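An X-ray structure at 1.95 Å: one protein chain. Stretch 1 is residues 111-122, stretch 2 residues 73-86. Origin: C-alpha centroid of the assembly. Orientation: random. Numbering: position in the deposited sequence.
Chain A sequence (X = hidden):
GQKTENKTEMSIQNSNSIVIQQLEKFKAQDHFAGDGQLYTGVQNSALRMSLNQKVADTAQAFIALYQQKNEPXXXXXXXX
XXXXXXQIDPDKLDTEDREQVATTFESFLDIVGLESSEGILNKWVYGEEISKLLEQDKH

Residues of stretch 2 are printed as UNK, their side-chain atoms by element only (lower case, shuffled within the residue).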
# COMPACT_ATOMS: atom_id res chain seq x y z
N ILE A 111 -6.20 -2.43 8.39
CA ILE A 111 -5.33 -2.91 9.46
C ILE A 111 -5.12 -1.86 10.57
O ILE A 111 -5.34 -2.14 11.74
CB ILE A 111 -3.96 -3.39 8.91
CG1 ILE A 111 -4.16 -4.63 8.04
CG2 ILE A 111 -2.98 -3.71 10.06
CD1 ILE A 111 -2.94 -5.04 7.25
N VAL A 112 -4.70 -0.66 10.19
CA VAL A 112 -4.35 0.38 11.16
C VAL A 112 -5.56 1.20 11.61
O VAL A 112 -5.41 2.16 12.37
CB VAL A 112 -3.27 1.35 10.61
CG1 VAL A 112 -2.05 0.57 10.15
CG2 VAL A 112 -3.83 2.21 9.48
N GLY A 113 -6.73 0.85 11.11
CA GLY A 113 -7.96 1.51 11.52
C GLY A 113 -8.07 2.93 11.02
O GLY A 113 -8.62 3.80 11.69
N LEU A 114 -7.56 3.16 9.82
CA LEU A 114 -7.65 4.47 9.19
C LEU A 114 -8.80 4.44 8.19
O LEU A 114 -8.87 3.56 7.34
CB LEU A 114 -6.34 4.80 8.47
CG LEU A 114 -6.14 6.25 8.06
CD1 LEU A 114 -6.09 7.16 9.27
CD2 LEU A 114 -4.87 6.37 7.27
N GLU A 115 -9.72 5.39 8.30
CA GLU A 115 -10.92 5.37 7.48
C GLU A 115 -10.65 5.70 6.02
O GLU A 115 -11.09 4.97 5.12
CB GLU A 115 -11.95 6.33 8.04
CG GLU A 115 -12.51 5.88 9.36
CD GLU A 115 -13.57 6.81 9.89
OE1 GLU A 115 -13.90 7.78 9.17
OE2 GLU A 115 -14.06 6.58 11.01
N SER A 116 -9.94 6.79 5.78
CA SER A 116 -9.71 7.29 4.43
C SER A 116 -8.23 7.56 4.18
O SER A 116 -7.44 7.66 5.12
CB SER A 116 -10.51 8.58 4.23
OG SER A 116 -10.19 9.22 3.01
N SER A 117 -7.87 7.66 2.91
CA SER A 117 -6.53 8.10 2.53
C SER A 117 -6.56 9.57 2.10
O SER A 117 -5.63 10.04 1.45
CB SER A 117 -5.99 7.24 1.39
OG SER A 117 -6.76 7.41 0.21
N GLU A 118 -7.63 10.27 2.44
CA GLU A 118 -7.77 11.69 2.13
C GLU A 118 -7.58 11.97 0.65
O GLU A 118 -7.01 12.98 0.26
CB GLU A 118 -6.76 12.51 2.93
CG GLU A 118 -6.91 12.38 4.43
CD GLU A 118 -8.20 12.99 4.94
OE1 GLU A 118 -8.88 13.68 4.16
OE2 GLU A 118 -8.52 12.77 6.12
N GLY A 119 -8.05 11.04 -0.17
CA GLY A 119 -8.00 11.18 -1.61
C GLY A 119 -6.62 10.94 -2.21
O GLY A 119 -6.41 11.16 -3.40
N ILE A 120 -5.68 10.48 -1.39
CA ILE A 120 -4.31 10.28 -1.84
C ILE A 120 -4.20 9.10 -2.81
O ILE A 120 -3.48 9.17 -3.80
CB ILE A 120 -3.35 10.08 -0.64
CG1 ILE A 120 -3.24 11.37 0.18
CG2 ILE A 120 -1.95 9.65 -1.11
CD1 ILE A 120 -2.50 11.21 1.50
N LEU A 121 -4.91 8.02 -2.52
CA LEU A 121 -4.84 6.83 -3.35
C LEU A 121 -5.46 7.02 -4.74
O LEU A 121 -4.92 6.53 -5.72
CB LEU A 121 -5.50 5.64 -2.65
CG LEU A 121 -4.78 5.11 -1.41
CD1 LEU A 121 -5.62 4.05 -0.72
CD2 LEU A 121 -3.42 4.56 -1.77
N ASN A 122 -6.58 7.73 -4.82
CA ASN A 122 -7.17 8.02 -6.12
C ASN A 122 -6.30 8.95 -6.95
O ASN A 122 -6.18 8.78 -8.17
CB ASN A 122 -8.57 8.62 -5.97
CG ASN A 122 -9.64 7.57 -5.74
OD1 ASN A 122 -9.51 6.42 -6.15
ND2 ASN A 122 -10.72 7.98 -5.08
N UNK A 73 -1.60 8.18 16.06
CA UNK A 73 -2.70 9.05 15.66
C UNK A 73 -3.05 8.83 14.19
O UNK A 73 -2.27 8.25 13.44
c UNK A 73 -1.93 10.78 17.31
c UNK A 73 -2.35 10.54 15.87
o UNK A 73 -1.27 10.91 15.00
N UNK A 74 -4.23 9.31 13.78
CA UNK A 74 -4.67 9.15 12.39
C UNK A 74 -3.70 9.86 11.45
O UNK A 74 -3.38 9.34 10.38
n UNK A 74 -8.63 5.53 13.17
c UNK A 74 -7.12 9.03 13.08
c UNK A 74 -6.08 9.70 12.21
c UNK A 74 -7.26 7.55 12.76
c UNK A 74 -8.35 6.92 13.60
N UNK A 75 -3.23 11.03 11.87
CA UNK A 75 -2.32 11.82 11.04
C UNK A 75 -0.99 11.10 10.87
O UNK A 75 -0.39 11.14 9.80
c UNK A 75 -2.12 13.19 11.65
N UNK A 76 -0.52 10.45 11.93
CA UNK A 76 0.72 9.68 11.88
C UNK A 76 0.58 8.51 10.94
O UNK A 76 1.44 8.28 10.09
c UNK A 76 1.62 10.24 14.20
o UNK A 76 1.34 8.63 15.93
o UNK A 76 2.01 10.63 16.52
c UNK A 76 1.66 9.80 15.65
c UNK A 76 1.09 9.17 13.27
N UNK A 77 -0.50 7.77 11.08
CA UNK A 77 -0.76 6.63 10.22
C UNK A 77 -0.90 7.06 8.77
O UNK A 77 -0.48 6.34 7.86
c UNK A 77 -1.01 4.10 12.11
c UNK A 77 -1.96 5.29 12.08
c UNK A 77 -2.02 5.90 10.68
c UNK A 77 -3.35 4.88 12.52
N UNK A 78 -1.48 8.23 8.54
CA UNK A 78 -1.72 8.71 7.18
C UNK A 78 -0.42 9.11 6.49
O UNK A 78 -0.26 8.90 5.30
c UNK A 78 -3.91 11.72 5.98
c UNK A 78 -2.69 9.89 7.19
c UNK A 78 -3.77 9.44 4.96
c UNK A 78 -3.06 10.47 5.82
N UNK A 79 0.50 9.70 7.24
CA UNK A 79 1.77 10.10 6.65
C UNK A 79 2.59 8.90 6.22
O UNK A 79 3.23 8.92 5.18
c UNK A 79 4.62 12.41 7.90
c UNK A 79 3.94 11.33 7.09
n UNK A 79 5.94 12.34 8.00
o UNK A 79 3.96 13.30 8.44
c UNK A 79 2.57 10.96 7.62
N UNK A 80 2.58 7.85 7.04
CA UNK A 80 3.29 6.61 6.70
C UNK A 80 2.69 6.02 5.43
O UNK A 80 3.41 5.52 4.56
c UNK A 80 3.20 5.59 7.85
c UNK A 80 3.92 6.12 9.08
c UNK A 80 3.79 4.24 7.42
N UNK A 81 1.37 6.08 5.32
CA UNK A 81 0.68 5.60 4.13
C UNK A 81 1.09 6.43 2.91
O UNK A 81 1.49 5.87 1.88
c UNK A 81 -1.71 5.04 3.26
c UNK A 81 -0.83 5.69 4.33
c UNK A 81 -3.09 5.68 3.24
c UNK A 81 -1.81 3.54 3.49
N UNK A 82 1.02 7.75 3.04
CA UNK A 82 1.31 8.68 1.95
C UNK A 82 2.76 8.58 1.48
O UNK A 82 3.04 8.64 0.28
c UNK A 82 0.99 10.11 2.38
N UNK A 83 3.67 8.45 2.43
CA UNK A 83 5.08 8.31 2.09
C UNK A 83 5.38 6.96 1.47
O UNK A 83 6.24 6.85 0.61
c UNK A 83 5.95 9.94 3.81
c UNK A 83 5.94 8.50 3.33
n UNK A 83 6.20 10.13 5.10
o UNK A 83 5.73 10.87 3.04
N UNK A 84 4.66 5.93 1.90
CA UNK A 84 4.86 4.59 1.37
C UNK A 84 4.47 4.51 -0.09
O UNK A 84 5.18 3.91 -0.90
N UNK A 85 3.35 5.13 -0.44
CA UNK A 85 2.83 5.08 -1.80
C UNK A 85 3.60 6.00 -2.75
O UNK A 85 3.76 5.69 -3.93
c UNK A 85 0.70 5.09 -3.22
c UNK A 85 0.52 3.60 -3.45
c UNK A 85 1.08 6.90 -1.53
c UNK A 85 1.31 5.43 -1.85
N UNK A 86 4.10 7.12 -2.23
CA UNK A 86 4.84 8.05 -3.06
C UNK A 86 6.16 7.45 -3.57
O UNK A 86 6.76 7.98 -4.50
o UNK A 86 5.86 9.11 -1.14
c UNK A 86 5.11 9.35 -2.30
O HOH W 1 -6.68 4.02 13.77
O HOH W 2 -9.82 7.02 10.86

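Position 73 carries a carbon bearing one oxygen and one carbon, and its CA-to-CB bond points away from stretch 1; this is Thr73. It sits at the N-cap of the helix, where OG1 accepts from the backbone N of position 76 at 3.2 Å. Position 74 has four carbons in a row ending in nitrogen, which identifies Lys74. Its chain runs past Leu114, CD lying 3.7 Å from Leu114 CD1, and brings NZ to the backbone that follows the helix ending near Val112.

Position 75 has a single side-chain carbon, facing away, and is Ala75. At position 76 three carbons end in two oxygens, which fits Glu76; its OE1 accepts from Thr73 N at 3.0 Å, so this hydrogen bond returns the one by which Thr73 OG1 caps the helix. Four carbons forked at the second mark position 77 as Leu77, directed toward stretch 1, with CD2 3.9 Å from Val112 CB. Position 78 shows the same fork and is Leu78. With chi1 t and chi2 p, it places CD1 4.0 Å from Leu114 CD2 and 4.1 Å from Ile120 CD1, while CD2 lies 3.4 Å from Glu118 CG.

Position 79, three carbons with one oxygen and one nitrogen on the third, faces away: Gln79. Position 80, one carbon carrying two others, is Val80, beyond reach of stretch 1. Position 81 again has four carbons forked at the second; this is Leu81, whose CD2 approaches Ser117 CB at 3.8 Å. The lone carbon of position 82 defines Ala82, its CB 3.8 Å from Ile120 CD1. Position 83, two carbons with an oxygen and a nitrogen on the second, is Asn83, and position 84, without side-chain atoms, is Gly84; neither touches stretch 1. Position 85 forks at its first carbon, with one arm two carbons long: Ile85, whose CG2 meets Ile120 CG2 at 4.1 Å. A carbon followed by an oxygen makes position 86 Ser86, whose OG donates to Asn83 O at 2.9 Å.

The contact is essentially apolar, burying 626 Å² without a direct hydrogen bond between the stretches. Leu77, Leu78, Leu81 and Ile85 point toward stretch 1, and the end of Leu114 reaches in to touch the three leucines. A type I' turn from Ser117 to Ile120 leads into the next helix, whose Ile120 packs along positions 78, 82 and 85. At the other end, water 1 accepts from Lys74 NZ (2.5 Å) and donates to Val112 O (2.7 Å), forming a polar bridge beside the hydrophobic surface.

Stretch 2, residues 73-86: TKAELLQVLANGIS
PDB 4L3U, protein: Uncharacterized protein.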